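Long-range contacts in luciferase-like enzymeAMP-CoA-ligase (PDB 4W8O), which probably activates carboxylic acids with ATP and passes the acyl group from AMP to CoA, as an enzyme related to beetle luciferases: residues G94-L100 and D178-F184; K193-S198 and A383-Y389; A270-Y275 and T296-S302. All coordinates share one frame; numbering follows the deposited sequence.

Contact 1 of 3, residues G94-L100 and D178-F184; sequences GAKVVNL and DTAVMFF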
loop_
_atom_site.group_PDB
_atom_site.type_symbol
_atom_site.label_atom_id
_atom_site.label_comp_id
_atom_site.label_asym_id
_atom_site.label_seq_id
_atom_site.Cartn_x
_atom_site.Cartn_y
_atom_site.Cartn_z
ATOM N N GLY A 94 2.489 13.329 -13.378
ATOM C CA GLY A 94 1.896 12.183 -14.045
ATOM C C GLY A 94 2.882 11.063 -14.356
ATOM O O GLY A 94 2.542 10.130 -15.086
ATOM N N ALA A 95 4.099 11.142 -13.817
ATOM C CA ALA A 95 5.100 10.095 -14.034
ATOM C C ALA A 95 4.720 8.825 -13.249
ATOM O O ALA A 95 3.965 8.880 -12.265
ATOM C CB ALA A 95 6.489 10.584 -13.638
ATOM N N LYS A 96 5.232 7.691 -13.711
ATOM C CA LYS A 96 4.976 6.400 -13.082
ATOM C C LYS A 96 5.922 6.266 -11.894
ATOM O O LYS A 96 7.129 6.466 -12.052
ATOM C CB LYS A 96 5.238 5.257 -14.074
ATOM C CG LYS A 96 4.241 5.159 -15.221
ATOM C CD LYS A 96 4.638 5.941 -16.462
ATOM C CE LYS A 96 3.474 6.054 -17.443
ATOM N NZ LYS A 96 2.485 7.110 -17.064
ATOM N N VAL A 97 5.390 5.935 -10.725
ATOM C CA VAL A 97 6.222 5.752 -9.523
ATOM C C VAL A 97 6.246 4.304 -9.072
ATOM O O VAL A 97 5.235 3.606 -9.139
ATOM C CB VAL A 97 5.795 6.648 -8.334
ATOM C CG1 VAL A 97 5.888 8.111 -8.724
ATOM C CG2 VAL A 97 4.388 6.312 -7.834
ATOM N N VAL A 98 7.417 3.866 -8.615
ATOM C CA VAL A 98 7.627 2.489 -8.197
ATOM C C VAL A 98 8.694 2.414 -7.104
ATOM O O VAL A 98 9.701 3.112 -7.156
ATOM C CB VAL A 98 7.999 1.581 -9.399
ATOM C CG1 VAL A 98 9.292 2.027 -10.066
ATOM C CG2 VAL A 98 8.100 0.126 -8.960
ATOM N N ASN A 99 8.467 1.561 -6.119
ATOM C CA ASN A 99 9.397 1.408 -5.003
ATOM C C ASN A 99 10.108 0.061 -5.009
ATOM O O ASN A 99 9.510 -0.968 -5.337
ATOM C CB ASN A 99 8.650 1.613 -3.689
ATOM C CG ASN A 99 7.963 2.963 -3.628
ATOM O OD1 ASN A 99 8.587 3.956 -3.287
ATOM N ND2 ASN A 99 6.672 3.010 -4.002
ATOM N N LEU A 100 11.393 0.082 -4.658
ATOM C CA LEU A 100 12.180 -1.132 -4.469
ATOM C C LEU A 100 12.419 -1.379 -2.984
ATOM O O LEU A 100 12.452 -0.442 -2.196
ATOM C CB LEU A 100 13.526 -1.009 -5.167
ATOM C CG LEU A 100 13.495 -0.596 -6.631
ATOM C CD1 LEU A 100 14.918 -0.492 -7.138
ATOM C CD2 LEU A 100 12.689 -1.562 -7.485
ATOM N N ASP A 178 -3.767 5.819 -17.916
ATOM C CA ASP A 178 -2.338 5.545 -17.950
ATOM C C ASP A 178 -1.895 5.044 -16.578
ATOM O O ASP A 178 -2.559 5.266 -15.570
ATOM C CB ASP A 178 -1.518 6.794 -18.297
ATOM C CG ASP A 178 -1.608 7.180 -19.770
ATOM O OD1 ASP A 178 -2.159 6.403 -20.590
ATOM O OD2 ASP A 178 -1.119 8.287 -20.111
ATOM N N THR A 179 -0.741 4.396 -16.563
ATOM C CA THR A 179 -0.151 3.883 -15.344
ATOM C C THR A 179 0.290 5.021 -14.421
ATOM O O THR A 179 0.939 5.978 -14.862
ATOM C CB THR A 179 1.035 2.966 -15.688
ATOM O OG1 THR A 179 0.568 1.915 -16.539
ATOM C CG2 THR A 179 1.667 2.374 -14.428
ATOM N N ALA A 180 -0.101 4.924 -13.153
ATOM C CA ALA A 180 0.297 5.870 -12.118
ATOM C C ALA A 180 1.303 5.265 -11.139
ATOM O O ALA A 180 2.279 5.916 -10.775
ATOM C CB ALA A 180 -0.931 6.351 -11.360
ATOM N N VAL A 181 1.055 4.023 -10.724
ATOM C CA VAL A 181 1.856 3.328 -9.712
ATOM C C VAL A 181 2.113 1.891 -10.178
ATOM O O VAL A 181 1.218 1.263 -10.772
ATOM C CB VAL A 181 1.115 3.258 -8.353
ATOM C CG1 VAL A 181 1.990 2.632 -7.283
ATOM C CG2 VAL A 181 0.653 4.631 -7.896
ATOM N N MET A 182 3.310 1.369 -9.887
ATOM C CA MET A 182 3.648 -0.027 -10.185
ATOM C C MET A 182 4.066 -0.805 -8.932
ATOM O O MET A 182 4.588 -0.228 -7.983
ATOM C CB MET A 182 4.744 -0.121 -11.255
ATOM C CG MET A 182 4.307 0.352 -12.634
ATOM S SD MET A 182 5.506 0.118 -13.962
ATOM C CE MET A 182 6.755 1.298 -13.484
ATOM N N PHE A 183 3.779 -2.108 -8.940
ATOM C CA PHE A 183 4.252 -3.055 -7.930
ATOM C C PHE A 183 4.803 -4.273 -8.673
ATOM O O PHE A 183 4.813 -4.308 -9.910
ATOM C CB PHE A 183 3.127 -3.456 -6.965
ATOM C CG PHE A 183 2.572 -2.304 -6.174
ATOM C CD1 PHE A 183 3.186 -1.883 -5.012
ATOM C CD2 PHE A 183 1.434 -1.628 -6.607
ATOM C CE1 PHE A 183 2.686 -0.810 -4.283
ATOM C CE2 PHE A 183 0.937 -0.552 -5.893
ATOM C CZ PHE A 183 1.562 -0.144 -4.724
ATOM N N PHE A 184 5.288 -5.260 -7.934
ATOM C CA PHE A 184 5.911 -6.420 -8.546
ATOM C C PHE A 184 5.215 -7.710 -8.154
ATOM O O PHE A 184 4.932 -7.934 -6.982
ATOM C CB PHE A 184 7.379 -6.461 -8.168
ATOM C CG PHE A 184 8.146 -5.277 -8.671
ATOM C CD1 PHE A 184 8.460 -5.167 -10.013
ATOM C CD2 PHE A 184 8.525 -4.259 -7.811
ATOM C CE1 PHE A 184 9.164 -4.073 -10.489
ATOM C CE2 PHE A 184 9.223 -3.161 -8.280
ATOM C CZ PHE A 184 9.551 -3.071 -9.619
HETATM O O HOH W 1 1.758 8.587 -10.249
HETATM O O HOH W 2 5.856 0.555 -5.582
#
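Two waters are built into the seam between 94-100 and 178-184, one joining Ala95 to Ala180 and the other Asn99 to Met182, near each end of a short run of direct bonds. The strands lie side by side and parallel, 18° apart, in a mixed beta sheet of the large N-terminal domain of an ANL-superfamily adenylating enzyme. In the middle, Val97 N donates to Ala180 O and Val97 O accepts from Met182 N at 3.0 Å, the pattern of a parallel bridge with Val97 opposite Val181. One water donates to Ala95 O and to Ala180 O, which also accepts from Val97 N; the other takes over past Val98, accepting from Asn99 N and donating to Met182 O. Ala180 and Val181 form a classic beta bulge against His197 on the next strand.

Beta-branched residues suit this extended, buried backbone. Val97 CG2 meets Val181 CG2 at 4.1 Å on the face that Leu87 of helix 85-92 covers. On the other face, with Val98 CG1 near +60° (chi1 61°), Val98 CG2 is left anti to the backbone N and extends to the Phe184 ring, 3.5 Å from Phe184 CE2. Leu100 CD2 comes to the same ring corner, and Asn99 O lies at the ring edge, in plane with it.

Lys96 suits its partly exposed place because its aliphatic and charged halves both find partners: Lys96 CG rests 3.9 Å from Thr179 CG2, and bends at chi2 and chi4 bring the ammonium back to the backbone. There Lys96 NZ is shared between Ser69 O and Thr179 O, meeting the latter at 2.9 Å in its carbonyl plane.

Contact 2 of 3, residues K193-S198 and A383-Y389; sequences KAICHS and AMMTGYY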
loop_
_atom_site.group_PDB
_atom_site.type_symbol
_atom_site.label_atom_id
_atom_site.label_comp_id
_atom_site.label_asym_id
_atom_site.label_seq_id
_atom_site.Cartn_x
_atom_site.Cartn_y
_atom_site.Cartn_z
ATOM N N LYS A 193 7.089 -9.628 -12.274
ATOM C CA LYS A 193 6.691 -8.758 -13.370
ATOM C C LYS A 193 6.149 -7.480 -12.765
ATOM O O LYS A 193 5.783 -7.458 -11.588
ATOM C CB LYS A 193 5.631 -9.438 -14.223
ATOM C CG LYS A 193 6.105 -10.756 -14.825
ATOM C CD LYS A 193 5.162 -11.897 -14.480
ATOM C CE LYS A 193 5.834 -13.250 -14.588
ATOM N NZ LYS A 193 6.548 -13.362 -15.882
ATOM N N ALA A 194 6.122 -6.417 -13.562
ATOM C CA ALA A 194 5.719 -5.112 -13.072
ATOM C C ALA A 194 4.209 -4.943 -13.224
ATOM O O ALA A 194 3.701 -4.728 -14.320
ATOM C CB ALA A 194 6.465 -4.002 -13.793
ATOM N N ILE A 195 3.517 -5.073 -12.098
ATOM C CA ILE A 195 2.088 -4.818 -12.004
ATOM C C ILE A 195 1.809 -3.323 -12.205
ATOM O O ILE A 195 2.367 -2.480 -11.505
ATOM C CB ILE A 195 1.577 -5.206 -10.606
ATOM C CG1 ILE A 195 1.688 -6.714 -10.388
ATOM C CG2 ILE A 195 0.140 -4.732 -10.410
ATOM C CD1 ILE A 195 1.708 -7.115 -8.924
ATOM N N CYS A 196 0.952 -2.999 -13.161
ATOM C CA CYS A 196 0.598 -1.597 -13.427
ATOM C C CYS A 196 -0.776 -1.253 -12.889
ATOM O O CYS A 196 -1.765 -1.900 -13.260
ATOM C CB CYS A 196 0.615 -1.329 -14.932
ATOM S SG CYS A 196 2.272 -1.443 -15.636
ATOM N N HIS A 197 -0.840 -0.246 -12.015
ATOM C CA HIS A 197 -2.111 0.388 -11.677
ATOM C C HIS A 197 -2.220 1.737 -12.360
ATOM O O HIS A 197 -1.256 2.516 -12.395
ATOM C CB HIS A 197 -2.281 0.543 -10.169
ATOM C CG HIS A 197 -2.677 -0.726 -9.495
ATOM N ND1 HIS A 197 -3.936 -1.270 -9.627
ATOM C CD2 HIS A 197 -1.972 -1.586 -8.726
ATOM C CE1 HIS A 197 -3.995 -2.402 -8.951
ATOM N NE2 HIS A 197 -2.817 -2.618 -8.397
ATOM N N SER A 198 -3.408 2.006 -12.899
ATOM C CA SER A 198 -3.712 3.288 -13.495
ATOM C C SER A 198 -4.045 4.272 -12.393
ATOM O O SER A 198 -4.174 3.902 -11.233
ATOM C CB SER A 198 -4.895 3.165 -14.461
ATOM O OG SER A 198 -6.071 2.773 -13.782
ATOM N N ALA A 383 -10.663 -1.698 -9.038
ATOM C CA ALA A 383 -9.343 -1.547 -8.412
ATOM C C ALA A 383 -8.303 -2.486 -9.016
ATOM O O ALA A 383 -7.158 -2.510 -8.584
ATOM C CB ALA A 383 -9.442 -1.805 -6.914
ATOM N N MET A 384 -8.708 -3.258 -10.009
ATOM C CA MET A 384 -7.853 -4.256 -10.631
ATOM C C MET A 384 -6.743 -3.599 -11.454
ATOM O O MET A 384 -6.965 -2.579 -12.115
ATOM C CB MET A 384 -8.708 -5.118 -11.560
ATOM C CG MET A 384 -8.384 -6.597 -11.555
ATOM S SD MET A 384 -9.872 -7.565 -11.921
ATOM C CE MET A 384 -10.493 -6.726 -13.384
ATOM N N MET A 385 -5.559 -4.205 -11.418
ATOM C CA MET A 385 -4.442 -3.809 -12.285
ATOM C C MET A 385 -4.852 -3.813 -13.753
ATOM O O MET A 385 -5.688 -4.625 -14.169
ATOM C CB MET A 385 -3.250 -4.747 -12.101
ATOM C CG MET A 385 -3.486 -6.193 -12.514
ATOM S SD MET A 385 -1.960 -7.161 -12.538
ATOM C CE MET A 385 -2.601 -8.726 -13.128
ATOM N N THR A 386 -4.245 -2.911 -14.522
ATOM C CA THR A 386 -4.503 -2.824 -15.952
ATOM C C THR A 386 -3.714 -3.858 -16.752
ATOM O O THR A 386 -4.101 -4.180 -17.861
ATOM C CB THR A 386 -4.181 -1.422 -16.513
ATOM O OG1 THR A 386 -2.842 -1.057 -16.161
ATOM C CG2 THR A 386 -5.130 -0.410 -15.958
ATOM N N GLY A 387 -2.620 -4.371 -16.199
ATOM C CA GLY A 387 -1.767 -5.316 -16.922
ATOM C C GLY A 387 -0.340 -5.237 -16.429
ATOM O O GLY A 387 -0.085 -4.630 -15.386
ATOM N N TYR A 388 0.587 -5.863 -17.154
ATOM C CA TYR A 388 2.011 -5.758 -16.822
ATOM C C TYR A 388 2.666 -4.697 -17.715
ATOM O O TYR A 388 2.203 -4.441 -18.822
ATOM C CB TYR A 388 2.732 -7.110 -16.975
ATOM C CG TYR A 388 2.350 -8.199 -15.966
ATOM C CD1 TYR A 388 1.956 -7.885 -14.658
ATOM C CD2 TYR A 388 2.431 -9.547 -16.314
ATOM C CE1 TYR A 388 1.635 -8.883 -13.744
ATOM C CE2 TYR A 388 2.119 -10.549 -15.398
ATOM C CZ TYR A 388 1.716 -10.212 -14.115
ATOM O OH TYR A 388 1.400 -11.206 -13.208
ATOM N N TYR A 389 3.749 -4.097 -17.230
ATOM C CA TYR A 389 4.402 -2.985 -17.919
ATOM C C TYR A 389 4.931 -3.387 -19.294
ATOM O O TYR A 389 4.661 -2.719 -20.287
ATOM C CB TYR A 389 5.542 -2.443 -17.054
ATOM C CG TYR A 389 6.153 -1.146 -17.532
ATOM C CD1 TYR A 389 5.358 -0.024 -17.794
ATOM C CD2 TYR A 389 7.526 -1.021 -17.685
ATOM C CE1 TYR A 389 5.923 1.176 -18.210
ATOM C CE2 TYR A 389 8.099 0.165 -18.113
ATOM C CZ TYR A 389 7.296 1.263 -18.364
ATOM O OH TYR A 389 7.872 2.439 -18.785
#
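Lys193 lays the first half of its side chain over the ring of Tyr388. Lys193 CB sits 3.7 Å from the Tyr388 ring centroid and only 5° off the normal, a CH-pi contact centred on the face; CG passes on above the CD2-CE2 side, and Lys193 CD comes to 3.5 Å from Tyr388 CE2 with CZ and OH also near. Beyond CD the chain leads away, so a long aliphatic stem covers the aromatic face while the charged end NZ departs. The ring's edge meets Ile195 CG1.

The backbones pair antiparallel over a short, weakly bonded strand, Ile195 with Tyr388 as a non-hydrogen-bonded pair. Tyr389 N donates to Ala194 O, and Cys196 N to Gly387 O at 2.9 Å, nearly straight along the carbonyl. Cys196 O then receives Thr386 N at 3.0 Å. Gly387 has backbone angles (phi 152°) that glycine, with no side chain, accepts readily.

Cys196 is small enough to tuck its sulfur beside Tyr389: anti to the carbonyl carbon (chi1 -67°), Cys196 SG lies 3.7 Å from Tyr389 CB and at the edge of the ring. Met385 CB touches Ile195 CG2 and sits over one face of the His197 imidazole, toward its rim; at the ring's edge lies Ala383 O, 3.2 Å from His197 CE1. His197 ND1 bonds to Ser201 OG and NE2 to Ser325 O, fixing the ring's rotation.

Strand 387-388 is the outermost of its sheet, added beyond 194-198, which has 179-184 on its other flank. Ser198 N-caps helix 199-211, whose Phe202 and Ile205 pack on His197, and Leu403 of strand 403-411 touches Met385.

Contact 3 of 3, residues A270-Y275 and T296-S302; sequences APIYTY and TGGTPMS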
loop_
_atom_site.group_PDB
_atom_site.type_symbol
_atom_site.label_atom_id
_atom_site.label_comp_id
_atom_site.label_asym_id
_atom_site.label_seq_id
_atom_site.Cartn_x
_atom_site.Cartn_y
_atom_site.Cartn_z
ATOM N N ALA A 270 1.890 -7.315 10.243
ATOM C CA ALA A 270 1.643 -8.724 9.967
ATOM C C ALA A 270 1.446 -9.496 11.281
ATOM O O ALA A 270 1.953 -9.075 12.335
ATOM C CB ALA A 270 2.779 -9.309 9.140
ATOM N N PRO A 271 0.687 -10.606 11.236
ATOM C CA PRO A 271 0.355 -11.335 12.463
ATOM C C PRO A 271 1.547 -11.682 13.345
ATOM O O PRO A 271 1.466 -11.547 14.563
ATOM C CB PRO A 271 -0.290 -12.624 11.941
ATOM C CG PRO A 271 -0.882 -12.237 10.636
ATOM C CD PRO A 271 0.061 -11.225 10.052
ATOM N N ILE A 272 2.640 -12.125 12.733
ATOM C CA ILE A 272 3.766 -12.655 13.499
ATOM C C ILE A 272 4.403 -11.630 14.449
ATOM O O ILE A 272 4.835 -11.995 15.538
ATOM C CB ILE A 272 4.829 -13.291 12.585
ATOM C CG1 ILE A 272 5.795 -14.132 13.430
ATOM C CG2 ILE A 272 5.552 -12.226 11.761
ATOM C CD1 ILE A 272 6.658 -15.066 12.617
ATOM N N TYR A 273 4.417 -10.355 14.063
ATOM C CA TYR A 273 4.924 -9.294 14.937
ATOM C C TYR A 273 3.987 -8.951 16.107
ATOM O O TYR A 273 4.431 -8.337 17.080
ATOM C CB TYR A 273 5.231 -8.021 14.138
ATOM C CG TYR A 273 6.335 -8.194 13.117
ATOM C CD1 TYR A 273 7.670 -8.216 13.500
ATOM C CD2 TYR A 273 6.038 -8.332 11.760
ATOM C CE1 TYR A 273 8.681 -8.373 12.568
ATOM C CE2 TYR A 273 7.039 -8.492 10.820
ATOM C CZ TYR A 273 8.356 -8.512 11.232
ATOM O OH TYR A 273 9.339 -8.671 10.298
ATOM N N THR A 274 2.715 -9.343 16.038
ATOM C CA THR A 274 1.783 -9.056 17.144
ATOM C C THR A 274 2.147 -9.790 18.425
ATOM O O THR A 274 1.753 -9.369 19.503
ATOM C CB THR A 274 0.318 -9.404 16.823
ATOM O OG1 THR A 274 0.189 -10.809 16.586
ATOM C CG2 THR A 274 -0.176 -8.619 15.629
ATOM N N TYR A 275 2.889 -10.888 18.293
ATOM C CA TYR A 275 3.379 -11.636 19.445
ATOM C C TYR A 275 4.340 -10.812 20.296
ATOM O O TYR A 275 4.461 -11.062 21.494
ATOM C CB TYR A 275 4.014 -12.966 19.009
ATOM C CG TYR A 275 2.979 -13.986 18.581
ATOM C CD1 TYR A 275 2.536 -14.053 17.267
ATOM C CD2 TYR A 275 2.423 -14.867 19.504
ATOM C CE1 TYR A 275 1.573 -14.970 16.882
ATOM C CE2 TYR A 275 1.459 -15.785 19.126
ATOM C CZ TYR A 275 1.040 -15.833 17.817
ATOM O OH TYR A 275 0.084 -16.753 17.450
ATOM N N THR A 296 -4.505 -6.331 10.224
ATOM C CA THR A 296 -3.536 -7.377 10.007
ATOM C C THR A 296 -4.006 -8.310 8.914
ATOM O O THR A 296 -5.128 -8.203 8.429
ATOM C CB THR A 296 -3.242 -8.131 11.331
ATOM O OG1 THR A 296 -2.044 -8.904 11.196
ATOM C CG2 THR A 296 -4.417 -9.043 11.737
ATOM N N GLY A 297 -3.118 -9.203 8.510
ATOM C CA GLY A 297 -3.417 -10.219 7.507
ATOM C C GLY A 297 -2.136 -10.576 6.796
ATOM O O GLY A 297 -1.088 -9.987 7.080
ATOM N N GLY A 298 -2.217 -11.532 5.874
ATOM C CA GLY A 298 -1.072 -11.910 5.045
ATOM C C GLY A 298 -0.531 -13.278 5.380
ATOM O O GLY A 298 -0.007 -13.974 4.512
ATOM N N THR A 299 -0.619 -13.646 6.649
ATOM C CA THR A 299 -0.384 -15.014 7.093
ATOM C C THR A 299 -1.496 -15.289 8.106
ATOM O O THR A 299 -2.162 -14.352 8.536
ATOM C CB THR A 299 1.023 -15.174 7.718
ATOM O OG1 THR A 299 1.191 -14.229 8.782
ATOM C CG2 THR A 299 2.106 -14.951 6.672
ATOM N N PRO A 300 -1.718 -16.559 8.479
ATOM C CA PRO A 300 -2.847 -16.858 9.370
ATOM C C PRO A 300 -2.617 -16.448 10.828
ATOM O O PRO A 300 -1.480 -16.461 11.302
ATOM C CB PRO A 300 -2.980 -18.379 9.263
ATOM C CG PRO A 300 -1.611 -18.850 8.917
ATOM C CD PRO A 300 -1.013 -17.781 8.050
ATOM N N MET A 301 -3.694 -16.079 11.522
ATOM C CA MET A 301 -3.631 -15.762 12.947
ATOM C C MET A 301 -4.434 -16.756 13.779
ATOM O O MET A 301 -5.604 -16.998 13.503
ATOM C CB MET A 301 -4.162 -14.360 13.226
ATOM C CG MET A 301 -4.126 -14.019 14.710
ATOM S SD MET A 301 -4.499 -12.306 15.080
ATOM C CE MET A 301 -2.980 -11.523 14.538
ATOM N N SER A 302 -3.802 -17.292 14.816
ATOM C CA SER A 302 -4.453 -18.229 15.727
ATOM C C SER A 302 -5.516 -17.523 16.561
ATOM O O SER A 302 -5.378 -16.346 16.894
ATOM C CB SER A 302 -3.431 -18.867 16.671
ATOM O OG SER A 302 -3.176 -18.026 17.786
HETATM O O HOH W 3 3.052 -12.774 9.862
HETATM O O HOH W 4 -0.919 -15.996 15.023
HETATM O O HOH W 5 -0.944 -18.363 19.340
#
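Van der Waals contact carries this meeting, and Pro271 is its centre. Its rigid ring wedges into the bend of 296-302: Pro271 CG lies 3.2 Å from Thr299 O and 3.4 Å from Thr299 OG1, while CD approaches Thr296 OG1 and Gly297 O. Met301 CE reaches Pro271 CB at 3.9 Å and meets Thr274 OG1 tip to tip, the flexible thioether chain bending at chi3 (-74°) to do so.

No direct hydrogen bond spans the segments. Thr296 OG1 lies 3.2 Å from Pro271 N, which has no hydrogen to offer; the hydroxyl is hydrogen-bonded to Val269 O. Within 270-275, Pro271 O accepts from Thr274 N; Thr274 OG1 also lies very near it, a doubtfully short approach, and is bonded by Gln305 NE2.

Water supplies the polar links. One joins Ile272 N to Thr299 OG1, and two join Tyr275 OH to Ser302, one at its N and the other at its OG.

The contact belongs to the beta-alpha-beta unit of strand 266-268, helix 274-278 and strand 293-297. Thr296 also lines the pocket holding the polyether ligand; Phe320 of strand 317-324 backs Pro271 and Met301, and Ser302 N-caps helix 303-312.

How the contacts relate
From the N terminus, contact 1 closes first, when strand 179-184 returns beside 96-99 after 77 intervening residues. The chain then turns into strand 194-198, which pairs antiparallel with 179-184, so contacts 1 and 2 follow in series yet touch within one sheet, their centres about 9 Å apart. The loop that contact 2 closes runs 184 residues, until 383-389 adds the outermost strand. Nested inside that long loop, contact 3 spans only 20 residues and joins the end of strand 293-297, in a second sheet, to the start of helix 274-278. Its centre is about 28 Å from that of contact 1, on the opposite side of the chain's centre. No pair of loops crosses.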